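Local coordinates for aminotransferase (Neisseria meningitidis Z2491, PDB 3JTX), which probably transfers amino groups between amino acids and keto acids, using pyridoxal phosphate held on a lysine as in other class I and II aminotransferases, at residues Lys120-Ser125 / Trp166-Leu171; Ser106-Val111 / Glu134-Leu139; Ser25-Met30 / Lys348-Val353; Glu19-Ile24 / Ala340-Leu345. All blocks are in the same frame, centred on the assembly; numbering follows the deposited sequence.

Contact 1: residues Lys120-Ser125 / Trp166-Leu171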
loop_
_atom_site.group_PDB
_atom_site.type_symbol
_atom_site.label_atom_id
_atom_site.label_comp_id
_atom_site.label_asym_id
_atom_site.label_seq_id
_atom_site.Cartn_x
_atom_site.Cartn_y
_atom_site.Cartn_z
ATOM N N LYS A 120 21.648 17.402 3.848
ATOM C CA LYS A 120 20.829 16.248 4.261
ATOM C C LYS A 120 19.615 16.686 5.093
ATOM O O LYS A 120 19.776 17.304 6.151
ATOM C CB LYS A 120 21.664 15.231 5.035
ATOM C CG LYS A 120 21.047 13.843 5.052
ATOM C CD LYS A 120 22.082 12.797 5.433
ATOM C CE LYS A 120 21.496 11.406 5.460
ATOM N NZ LYS A 120 22.568 10.382 5.690
ATOM N N PRO A 121 18.401 16.376 4.616
ATOM C CA PRO A 121 17.216 16.824 5.342
ATOM C C PRO A 121 17.006 16.039 6.627
ATOM O O PRO A 121 17.347 14.856 6.693
ATOM C CB PRO A 121 16.085 16.577 4.343
ATOM C CG PRO A 121 16.557 15.412 3.536
ATOM C CD PRO A 121 18.050 15.521 3.466
ATOM N N ALA A 122 16.438 16.707 7.631
ATOM C CA ALA A 122 16.199 16.129 8.934
ATOM C C ALA A 122 14.702 15.930 9.209
ATOM O O ALA A 122 13.843 16.691 8.734
ATOM C CB ALA A 122 16.812 17.012 10.018
ATOM N N ILE A 123 14.402 14.900 9.980
ATOM C CA ILE A 123 13.071 14.726 10.577
ATOM C C ILE A 123 13.262 14.563 12.071
ATOM O O ILE A 123 14.249 13.945 12.513
ATOM C CB ILE A 123 12.341 13.513 9.968
ATOM C CG1 ILE A 123 11.893 13.873 8.542
ATOM C CG2 ILE A 123 11.169 13.072 10.835
ATOM C CD1 ILE A 123 11.159 12.771 7.821
ATOM N N VAL A 124 12.352 15.144 12.860
ATOM C CA VAL A 124 12.427 15.045 14.320
ATOM C C VAL A 124 11.317 14.121 14.834
ATOM O O VAL A 124 10.170 14.256 14.423
ATOM C CB VAL A 124 12.311 16.417 15.012
ATOM C CG1 VAL A 124 12.297 16.228 16.541
ATOM C CG2 VAL A 124 13.472 17.336 14.620
ATOM N N SER A 125 11.683 13.186 15.721
ATOM C CA SER A 125 10.789 12.188 16.302
ATOM C C SER A 125 10.825 12.246 17.818
ATOM O O SER A 125 11.849 12.595 18.392
ATOM C CB SER A 125 11.214 10.771 15.863
ATOM O OG SER A 125 10.521 9.749 16.591
ATOM N N TRP A 166 17.274 22.236 13.321
ATOM C CA TRP A 166 15.954 22.831 13.034
ATOM C C TRP A 166 15.909 23.459 11.649
ATOM O O TRP A 166 14.925 23.305 10.938
ATOM C CB TRP A 166 15.520 23.867 14.080
ATOM C CG TRP A 166 14.986 23.286 15.335
ATOM C CD1 TRP A 166 15.491 23.455 16.592
ATOM C CD2 TRP A 166 13.849 22.418 15.472
ATOM N NE1 TRP A 166 14.745 22.737 17.498
ATOM C CE2 TRP A 166 13.726 22.100 16.838
ATOM C CE3 TRP A 166 12.920 21.890 14.571
ATOM C CZ2 TRP A 166 12.718 21.264 17.324
ATOM C CZ3 TRP A 166 11.922 21.055 15.048
ATOM C CH2 TRP A 166 11.830 20.746 16.414
ATOM N N LYS A 167 16.982 24.146 11.255
ATOM C CA LYS A 167 17.007 24.806 9.954
ATOM C C LYS A 167 16.900 23.834 8.773
ATOM O O LYS A 167 16.469 24.242 7.701
ATOM C CB LYS A 167 18.246 25.678 9.815
ATOM C CG LYS A 167 18.201 26.944 10.663
ATOM C CD LYS A 167 19.520 27.712 10.586
ATOM C CE LYS A 167 19.412 29.072 11.270
ATOM N NZ LYS A 167 20.651 29.886 11.123
ATOM N N ARG A 168 17.280 22.568 8.989
ATOM C CA ARG A 168 17.188 21.512 7.980
ATOM C C ARG A 168 15.975 20.583 8.182
ATOM O O ARG A 168 15.864 19.582 7.479
ATOM C CB ARG A 168 18.435 20.604 8.029
ATOM C CG ARG A 168 19.754 21.286 7.860
ATOM C CD ARG A 168 20.907 20.280 7.700
ATOM N NE ARG A 168 21.372 19.751 8.981
ATOM C CZ ARG A 168 21.300 18.480 9.370
ATOM N NH1 ARG A 168 20.766 17.546 8.596
ATOM N NH2 ARG A 168 21.772 18.140 10.559
ATOM N N THR A 169 15.114 20.869 9.159
ATOM C CA THR A 169 14.047 19.938 9.522
ATOM C C THR A 169 12.827 20.111 8.627
ATOM O O THR A 169 12.244 21.194 8.558
ATOM C CB THR A 169 13.653 20.078 11.005
ATOM O OG1 THR A 169 14.759 19.680 11.821
ATOM C CG2 THR A 169 12.424 19.202 11.349
ATOM N N LYS A 170 12.419 19.028 7.968
ATOM C CA LYS A 170 11.325 19.074 7.002
ATOM C C LYS A 170 10.005 18.607 7.588
ATOM O O LYS A 170 8.934 18.961 7.090
ATOM C CB LYS A 170 11.664 18.208 5.775
ATOM C CG LYS A 170 13.015 18.537 5.107
ATOM C CD LYS A 170 13.081 19.967 4.579
ATOM C CE LYS A 170 14.492 20.335 4.139
ATOM N NZ LYS A 170 14.637 21.804 3.864
ATOM N N LEU A 171 10.074 17.787 8.632
ATOM C CA LEU A 171 8.880 17.209 9.225
ATOM C C LEU A 171 9.167 16.872 10.680
ATOM O O LEU A 171 10.292 16.524 11.036
ATOM C CB LEU A 171 8.453 15.951 8.456
ATOM C CG LEU A 171 7.151 15.260 8.857
ATOM C CD1 LEU A 171 6.377 14.756 7.648
ATOM C CD2 LEU A 171 7.430 14.115 9.851
#
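Ala-122 sits between two backbone bonds to the neighbouring strand: its N donates to Arg-168 O at 2.9 Å, and its O accepts from Lys-170 N at 2.8 Å. Further on, Val-124 N reaches Leu-171 O at 3.1 Å, so the two strands pair in parallel, with Ala-122 bridging to Thr-169, though the short segments are splayed by 61°. The packed part lies on both sides of this ladder. Over one side Ile-123 and Leu-171 lie side by side and point the same way, CG2 of the isoleucine 4.0 Å from CD2 of the leucine, Ile-123 packing on Val-108 and Leu-171 on Phe-107 of helix 100-111. Over the other, Val-124 CG2 wedges between the methyl of Thr-169, whose side chain it crosses at about a right angle, and CZ3 of Trp-166, which is 4.1 Å away; the indole in turn stacks on Tyr-200. The hydroxyl of Thr-169 is turned back to Val-165 O.

Toward Lys-120 and Pro-121 the contact reaches solvent. Here Lys-170 lays CG 3.7 Å from CB of Pro-121, while the Lys-120 side chain extends off the contact. Arg-168 closes this margin: a bend at chi3 (-81°) turns NE back, and NH1 donates to Lys-120 O at 2.6 Å, with that oxygen in the guanidinium plane. Salt bridges to Glu-164 and Glu-143 occupy NE and NH2, which should fix the group's rotation. Neighbouring parallel strands covered by helices on both faces are characteristic of the large domain of fold-type I pyridoxal phosphate enzymes, whose central mixed sheet has seven strands.

Contact 2: residues Ser106-Val111 / Glu134-Leu139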
loop_
_atom_site.group_PDB
_atom_site.type_symbol
_atom_site.label_atom_id
_atom_site.label_comp_id
_atom_site.label_asym_id
_atom_site.label_seq_id
_atom_site.Cartn_x
_atom_site.Cartn_y
_atom_site.Cartn_z
ATOM N N SER A 106 4.743 6.555 3.186
ATOM C CA SER A 106 4.720 7.210 1.885
ATOM C C SER A 106 4.766 8.737 1.999
ATOM O O SER A 106 5.457 9.392 1.210
ATOM C CB SER A 106 3.515 6.762 1.054
ATOM O OG SER A 106 2.299 7.004 1.720
ATOM N N PHE A 107 4.076 9.316 2.979
ATOM C CA PHE A 107 4.131 10.758 3.123
ATOM C C PHE A 107 5.565 11.240 3.370
ATOM O O PHE A 107 6.037 12.182 2.739
ATOM C CB PHE A 107 3.175 11.300 4.197
ATOM C CG PHE A 107 3.100 12.792 4.177
ATOM C CD1 PHE A 107 2.467 13.444 3.122
ATOM C CD2 PHE A 107 3.734 13.555 5.146
ATOM C CE1 PHE A 107 2.451 14.826 3.032
ATOM C CE2 PHE A 107 3.715 14.954 5.069
ATOM C CZ PHE A 107 3.082 15.583 4.025
ATOM N N VAL A 108 6.270 10.551 4.252
ATOM C CA VAL A 108 7.674 10.861 4.527
ATOM C C VAL A 108 8.528 10.782 3.253
ATOM O O VAL A 108 9.338 11.694 2.977
ATOM C CB VAL A 108 8.228 9.949 5.639
ATOM C CG1 VAL A 108 9.764 10.070 5.753
ATOM C CG2 VAL A 108 7.546 10.295 6.953
ATOM N N GLN A 109 8.328 9.739 2.445
ATOM C CA GLN A 109 9.119 9.628 1.204
ATOM C C GLN A 109 8.948 10.878 0.322
ATOM O O GLN A 109 9.940 11.371 -0.233
ATOM C CB GLN A 109 8.782 8.373 0.382
ATOM C CG GLN A 109 8.885 7.050 1.111
ATOM C CD GLN A 109 10.112 6.928 1.997
ATOM O OE1 GLN A 109 11.246 6.848 1.505
ATOM N NE2 GLN A 109 9.897 6.911 3.318
ATOM N N THR A 110 7.724 11.394 0.216
ATOM C CA THR A 110 7.455 12.588 -0.595
ATOM C C THR A 110 8.076 13.873 -0.019
ATOM O O THR A 110 8.388 14.815 -0.758
ATOM C CB THR A 110 5.943 12.852 -0.766
ATOM O OG1 THR A 110 5.404 13.407 0.445
ATOM C CG2 THR A 110 5.177 11.569 -1.129
ATOM N N VAL A 111 8.246 13.927 1.293
ATOM C CA VAL A 111 8.825 15.100 1.934
ATOM C C VAL A 111 10.357 15.139 1.803
ATOM O O VAL A 111 10.948 16.218 1.723
ATOM C CB VAL A 111 8.366 15.177 3.406
ATOM C CG1 VAL A 111 9.133 16.253 4.158
ATOM C CG2 VAL A 111 6.838 15.426 3.445
ATOM N N GLU A 134 11.377 6.054 12.382
ATOM C CA GLU A 134 12.793 5.858 12.092
ATOM C C GLU A 134 13.001 5.244 10.709
ATOM O O GLU A 134 13.784 5.741 9.909
ATOM C CB GLU A 134 13.416 4.952 13.145
ATOM C CG GLU A 134 14.881 4.653 12.871
ATOM C CD GLU A 134 15.434 3.537 13.750
ATOM O OE1 GLU A 134 14.757 2.494 13.959
ATOM O OE2 GLU A 134 16.573 3.709 14.201
ATOM N N GLY A 135 12.300 4.149 10.427
ATOM C CA GLY A 135 12.458 3.475 9.144
ATOM C C GLY A 135 12.123 4.356 7.957
ATOM O O GLY A 135 12.846 4.371 6.962
ATOM N N ALA A 136 11.014 5.081 8.053
ATOM C CA ALA A 136 10.535 5.915 6.951
ATOM C C ALA A 136 11.552 7.002 6.633
ATOM O O ALA A 136 11.870 7.256 5.468
ATOM C CB ALA A 136 9.158 6.537 7.310
ATOM N N THR A 137 12.073 7.632 7.686
ATOM C CA THR A 137 13.061 8.683 7.551
ATOM C C THR A 137 14.336 8.164 6.901
ATOM O O THR A 137 14.780 8.721 5.898
ATOM C CB THR A 137 13.362 9.324 8.923
ATOM O OG1 THR A 137 12.143 9.886 9.450
ATOM C CG2 THR A 137 14.465 10.406 8.795
ATOM N N LEU A 138 14.891 7.077 7.440
ATOM C CA LEU A 138 16.174 6.542 6.950
ATOM C C LEU A 138 16.042 5.987 5.529
ATOM O O LEU A 138 16.874 6.278 4.665
ATOM C CB LEU A 138 16.746 5.502 7.928
ATOM C CG LEU A 138 17.194 6.069 9.292
ATOM C CD1 LEU A 138 17.746 4.987 10.224
ATOM C CD2 LEU A 138 18.218 7.211 9.141
ATOM N N LEU A 139 14.985 5.226 5.265
ATOM C CA LEU A 139 14.763 4.727 3.908
ATOM C C LEU A 139 14.493 5.859 2.914
ATOM O O LEU A 139 14.810 5.714 1.745
ATOM C CB LEU A 139 13.659 3.671 3.851
ATOM C CG LEU A 139 14.047 2.347 4.513
ATOM C CD1 LEU A 139 12.797 1.530 4.839
ATOM C CD2 LEU A 139 15.037 1.561 3.627
#
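Val-108 and Gln-109 meet Ala-136 where helices 100-111 and 131-139, which flank strand 122-127 in the chain, pack side by side on one face of the central sheet of the aminotransferase large domain. Their short axes come within 8.8 Å at -31°, and Ala-136 presents just a methyl to the other helix. Val-108 points at that methyl's helix; CG1 stands anti to its backbone N (chi1 169°), which brings this branch 3.9 Å from Ala-136 CB and 3.5 Å from Ala-136 O. The other branch, CG2, brushes the same alanine methyl at slightly longer range.

The first bond of the Gln-109 side chain does not point at the neighbouring helix. Its chain then folds at chi2 (-43°), which helps bring the amide to Ala-136 O. The amide oxygen OE1 rests 3.7 Å from Leu-139 C, a contact without a bond. Leu-139 itself packs against helix 2-8 and Tyr-273 of the second subunit, so the dimer interface begins right beside this pair. NE2 has two acceptors, Phe-105 O one turn back on its own helix and the carbonyl across the gap: Gln-109 NE2 donates to Ala-136 O at 2.9 Å, with the oxygen close to the amide plane.

Contact 3: residues Ser25-Met30 / Lys348-Val353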
loop_
_atom_site.group_PDB
_atom_site.type_symbol
_atom_site.label_atom_id
_atom_site.label_comp_id
_atom_site.label_asym_id
_atom_site.label_seq_id
_atom_site.Cartn_x
_atom_site.Cartn_y
_atom_site.Cartn_z
ATOM N N SER A 25 14.024 -20.020 30.684
ATOM C CA SER A 25 12.720 -20.637 30.434
ATOM C C SER A 25 11.708 -20.147 31.464
ATOM O O SER A 25 12.065 -19.818 32.603
ATOM C CB SER A 25 12.820 -22.170 30.443
ATOM O OG SER A 25 12.868 -22.660 29.108
ATOM N N ALA A 26 10.457 -20.055 31.035
ATOM C CA ALA A 26 9.350 -19.748 31.936
ATOM C C ALA A 26 9.030 -21.036 32.706
ATOM O O ALA A 26 9.301 -22.132 32.208
ATOM C CB ALA A 26 8.142 -19.310 31.139
ATOM N N PRO A 27 8.430 -20.915 33.896
ATOM C CA PRO A 27 8.135 -22.125 34.669
ATOM C C PRO A 27 7.258 -23.133 33.929
ATOM O O PRO A 27 6.416 -22.759 33.133
ATOM C CB PRO A 27 7.405 -21.582 35.905
ATOM C CG PRO A 27 7.812 -20.127 35.977
ATOM C CD PRO A 27 7.909 -19.705 34.557
ATOM N N GLU A 28 7.462 -24.409 34.222
ATOM C CA GLU A 28 6.619 -25.463 33.691
ATOM C C GLU A 28 5.167 -25.207 34.063
ATOM O O GLU A 28 4.871 -24.854 35.204
ATOM C CB GLU A 28 7.051 -26.797 34.282
ATOM C CG GLU A 28 6.139 -27.977 33.956
ATOM C CD GLU A 28 6.574 -29.224 34.694
ATOM O OE1 GLU A 28 6.150 -29.450 35.855
ATOM O OE2 GLU A 28 7.366 -29.986 34.105
ATOM N N GLY A 29 4.277 -25.384 33.097
ATOM C CA GLY A 29 2.840 -25.380 33.351
ATOM C C GLY A 29 2.243 -24.001 33.530
ATOM O O GLY A 29 1.120 -23.867 34.012
HETATM N N MSE A 30 2.990 -22.973 33.148
HETATM C CA MSE A 30 2.524 -21.594 33.249
HETATM C C MSE A 30 2.379 -21.015 31.872
HETATM O O MSE A 30 3.359 -20.958 31.144
HETATM C CB MSE A 30 3.536 -20.742 34.006
HETATM C CG MSE A 30 3.402 -20.816 35.488
HETATM SE SE MSE A 30 4.145 -19.195 36.315
HETATM C CE MSE A 30 4.726 -20.095 37.933
ATOM N N LYS A 348 10.055 -16.050 36.505
ATOM C CA LYS A 348 9.261 -16.386 37.698
ATOM C C LYS A 348 7.768 -16.580 37.421
ATOM O O LYS A 348 7.113 -17.295 38.161
ATOM C CB LYS A 348 9.398 -15.312 38.774
ATOM C CG LYS A 348 10.808 -15.046 39.259
ATOM C CD LYS A 348 11.317 -16.120 40.181
ATOM C CE LYS A 348 12.742 -15.822 40.659
ATOM N NZ LYS A 348 12.995 -14.382 41.035
ATOM N N ALA A 349 7.226 -15.925 36.393
ATOM C CA ALA A 349 5.758 -15.884 36.197
ATOM C C ALA A 349 5.286 -16.057 34.758
ATOM O O ALA A 349 4.082 -15.988 34.484
ATOM C CB ALA A 349 5.205 -14.587 36.768
ATOM N N ALA A 350 6.221 -16.288 33.839
ATOM C CA ALA A 350 5.921 -16.360 32.416
ATOM C C ALA A 350 5.294 -15.077 31.899
ATOM O O ALA A 350 4.587 -15.103 30.899
ATOM C CB ALA A 350 5.004 -17.590 32.093
ATOM N N ILE A 351 5.525 -13.950 32.577
ATOM C CA ILE A 351 4.912 -12.688 32.147
ATOM C C ILE A 351 5.867 -11.964 31.205
ATOM O O ILE A 351 7.033 -11.753 31.538
ATOM C CB ILE A 351 4.540 -11.764 33.338
ATOM C CG1 ILE A 351 3.461 -12.404 34.239
ATOM C CG2 ILE A 351 4.056 -10.390 32.806
ATOM C CD1 ILE A 351 3.296 -11.703 35.621
ATOM N N GLN A 352 5.356 -11.562 30.046
ATOM C CA GLN A 352 6.123 -10.859 29.027
ATOM C C GLN A 352 5.805 -9.340 29.023
ATOM O O GLN A 352 4.686 -8.918 28.680
ATOM C CB GLN A 352 5.825 -11.458 27.648
ATOM C CG GLN A 352 6.150 -12.952 27.505
ATOM C CD GLN A 352 5.595 -13.550 26.210
ATOM O OE1 GLN A 352 4.388 -13.718 26.056
ATOM N NE2 GLN A 352 6.480 -13.860 25.279
ATOM N N VAL A 353 6.790 -8.538 29.421
ATOM C CA VAL A 353 6.727 -7.075 29.275
ATOM C C VAL A 353 7.900 -6.605 28.424
ATOM O O VAL A 353 8.874 -7.329 28.263
ATOM C CB VAL A 353 6.715 -6.334 30.640
ATOM C CG1 VAL A 353 5.552 -6.831 31.496
ATOM C CG2 VAL A 353 8.050 -6.481 31.386
#
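Ala-26 and Ala-350 have CA atoms 4.8 Å apart, and no hydrogen bond joins the two segments. Pro-27 to Met-30 form a type II beta turn, with Gly-29 at positive phi and a weak closing bond from Met-30 N to Pro-27 O. Opposite, the chain leaves helix 338-349 through Ala-350, which also has positive phi (59°) and swings its methyl toward the turn.

That methyl is the meeting point. Ala-26 CB touches Ala-350 CB at 3.7 Å, and CB of Met-30, present as selenomethionine, reaches the same Ala-350 CB at 4.0 Å. Pro-27 CG lies 3.6 Å from Lys-348 O. Further out on Met-30, SE lies 3.7 Å from Ala-349 C, and a turn about chi3 (-148°) carries CE to within 3.7 Å of Lys-348 O. The amine of Lys-348 bonds to Asn-344 OD1.

This is a surface contact between the N-terminal loop and the C-terminal part of the chain. The loop 25-30 leads from helix 13-20 into strand 33-34, which then pairs in parallel with strand 351-352, while helix 381-394 packs against Lys-348 and Ile-351.

Contact 4: residues Glu19-Ile24 / Ala340-Leu345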
loop_
_atom_site.group_PDB
_atom_site.type_symbol
_atom_site.label_atom_id
_atom_site.label_comp_id
_atom_site.label_asym_id
_atom_site.label_seq_id
_atom_site.Cartn_x
_atom_site.Cartn_y
_atom_site.Cartn_z
ATOM N N GLU A 19 15.533 -12.746 22.066
ATOM C CA GLU A 19 17.007 -12.820 22.185
ATOM C C GLU A 19 17.438 -12.495 23.614
ATOM O O GLU A 19 18.294 -13.179 24.179
ATOM C CB GLU A 19 17.724 -11.849 21.227
ATOM C CG GLU A 19 17.957 -12.340 19.786
ATOM C CD GLU A 19 18.509 -11.225 18.849
ATOM O OE1 GLU A 19 19.148 -10.256 19.338
ATOM O OE2 GLU A 19 18.306 -11.316 17.617
ATOM N N ALA A 20 16.831 -11.462 24.192
ATOM C CA ALA A 20 17.175 -10.997 25.540
ATOM C C ALA A 20 16.837 -12.000 26.660
ATOM O O ALA A 20 17.419 -11.932 27.744
ATOM C CB ALA A 20 16.505 -9.664 25.817
HETATM N N MSE A 21 15.902 -12.916 26.399
HETATM C CA MSE A 21 15.575 -13.979 27.356
HETATM C C MSE A 21 16.499 -15.179 27.209
HETATM O O MSE A 21 16.381 -16.131 27.993
HETATM C CB MSE A 21 14.135 -14.488 27.160
HETATM C CG MSE A 21 13.028 -13.472 27.371
HETATM SE SE MSE A 21 13.118 -12.579 29.083
HETATM C CE MSE A 21 13.704 -10.813 28.461
ATOM N N GLN A 22 17.424 -15.121 26.234
ATOM C CA GLN A 22 18.152 -16.302 25.718
ATOM C C GLN A 22 18.483 -17.289 26.799
ATOM O O GLN A 22 19.226 -16.977 27.719
ATOM C CB GLN A 22 19.451 -15.897 24.991
ATOM N N GLY A 23 17.915 -18.481 26.684
ATOM C CA GLY A 23 18.190 -19.558 27.628
ATOM C C GLY A 23 17.602 -19.357 29.018
ATOM O O GLY A 23 18.093 -19.943 29.997
ATOM N N ILE A 24 16.575 -18.520 29.121
ATOM C CA ILE A 24 15.797 -18.416 30.352
ATOM C C ILE A 24 14.433 -18.970 29.982
ATOM O O ILE A 24 13.779 -18.486 29.048
ATOM C CB ILE A 24 15.648 -16.961 30.858
ATOM C CG1 ILE A 24 17.016 -16.295 31.109
ATOM C CG2 ILE A 24 14.819 -16.927 32.129
ATOM C CD1 ILE A 24 16.981 -14.717 31.012
ATOM N N ALA A 340 16.531 -6.481 33.547
ATOM C CA ALA A 340 16.472 -7.427 34.661
ATOM C C ALA A 340 15.022 -7.615 35.128
ATOM O O ALA A 340 14.648 -8.714 35.503
ATOM C CB ALA A 340 17.361 -6.974 35.817
ATOM N N PHE A 341 14.220 -6.548 35.066
ATOM C CA PHE A 341 12.782 -6.608 35.388
ATOM C C PHE A 341 12.023 -7.584 34.464
ATOM O O PHE A 341 11.325 -8.483 34.924
ATOM C CB PHE A 341 12.185 -5.204 35.289
ATOM C CG PHE A 341 10.865 -5.046 35.980
ATOM C CD1 PHE A 341 10.811 -4.818 37.349
ATOM C CD2 PHE A 341 9.684 -5.075 35.263
ATOM C CE1 PHE A 341 9.580 -4.670 37.998
ATOM C CE2 PHE A 341 8.454 -4.912 35.895
ATOM C CZ PHE A 341 8.403 -4.711 37.263
ATOM N N ALA A 342 12.182 -7.407 33.159
ATOM C CA ALA A 342 11.526 -8.272 32.192
ATOM C C ALA A 342 12.008 -9.723 32.336
ATOM O O ALA A 342 11.209 -10.661 32.240
ATOM C CB ALA A 342 11.749 -7.760 30.767
ATOM N N ARG A 343 13.305 -9.903 32.565
ATOM C CA ARG A 343 13.873 -11.236 32.749
ATOM C C ARG A 343 13.294 -11.928 33.983
ATOM O O ARG A 343 12.981 -13.114 33.933
ATOM C CB ARG A 343 15.396 -11.173 32.832
ATOM C CG ARG A 343 16.028 -11.009 31.464
ATOM C CD ARG A 343 17.523 -10.815 31.545
ATOM N NE ARG A 343 18.099 -10.825 30.207
ATOM C CZ ARG A 343 19.307 -10.372 29.884
ATOM N NH1 ARG A 343 20.110 -9.825 30.788
ATOM N NH2 ARG A 343 19.693 -10.447 28.626
ATOM N N ASN A 344 13.133 -11.189 35.069
ATOM C CA ASN A 344 12.575 -11.766 36.312
ATOM C C ASN A 344 11.091 -12.147 36.168
ATOM O O ASN A 344 10.659 -13.226 36.615
ATOM C CB ASN A 344 12.796 -10.794 37.475
ATOM C CG ASN A 344 12.490 -11.405 38.831
ATOM O OD1 ASN A 344 12.813 -12.561 39.094
ATOM N ND2 ASN A 344 11.867 -10.620 39.708
ATOM N N LEU A 345 10.313 -11.292 35.517
ATOM C CA LEU A 345 8.891 -11.576 35.308
ATOM C C LEU A 345 8.686 -12.806 34.437
ATOM O O LEU A 345 7.737 -13.567 34.649
ATOM C CB LEU A 345 8.167 -10.377 34.680
ATOM C CG LEU A 345 8.010 -9.117 35.547
ATOM C CD1 LEU A 345 6.922 -8.218 34.948
ATOM C CD2 LEU A 345 7.733 -9.427 36.977
#
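Arg-343 grips the carbonyl oxygen of Ala-20 side-on with two nitrogens. Its NE donates to Ala-20 O at 2.8 Å and its NH2 donates to the same Ala-20 O at 2.9 Å, the oxygen lying within 6° of the guanidinium plane. The two bonds arrive differently: NH2 lies in the carbonyl plane on a lone pair, whereas NE is tilted 22° from that plane and comes in more nearly in line with the C=O bond (156°). With both N-H groups bent toward one acceptor, the flat group is held against rotation. The arginine chain is extended from CG to NE, which lets it span from helix 338-349 to the last turn of helix 13-20. The positive group thus meets a carbonyl at the C-terminal end of that helix, where the helix dipole would probably strengthen the attraction.

Joining the N-terminal segment to the C-terminal small domain in this way fits the class I and II aminotransferase fold, in which the start of the chain packs on the smaller domain. Just beyond the helix, Met-21 to Ile-24 make a type II beta turn that sends two apolar side chains back to the arginine's aliphatic stem. Met-21, a selenomethionine bent at chi2 and chi3, sets CE 3.8 Å from Arg-343 CG and 4.3 Å from Ala-342 CB. Ile-24 crosses the stem at about a right angle, with CD1 3.9 Å from Arg-343 CG. Trp-346 packs on Met-21 and bonds through NE1 to Ile-24 O.

Overall arrangement
The four contacts form two groups. Contacts 1 and 2, with centres 12 Å apart, share the large domain: helices 100-111 and 131-139 lie over strands 122-127 and 169-175, with Ile-123 touching both Val-108 and Thr-137. Contacts 3 and 4, with centres 10 Å apart, share helix 338-349, and a probable hydrogen bond from Ile-351 N to Leu-345 O joins them. Between the groups, centres are 33 to 43 Å apart and nothing touches. In sequence, 19-24 and 25-30 come first and their partners 340-345 and 348-353 late, so contacts 1 and 2 are nested inside: the C-terminal part comes back to the chain's start after the large domain is complete.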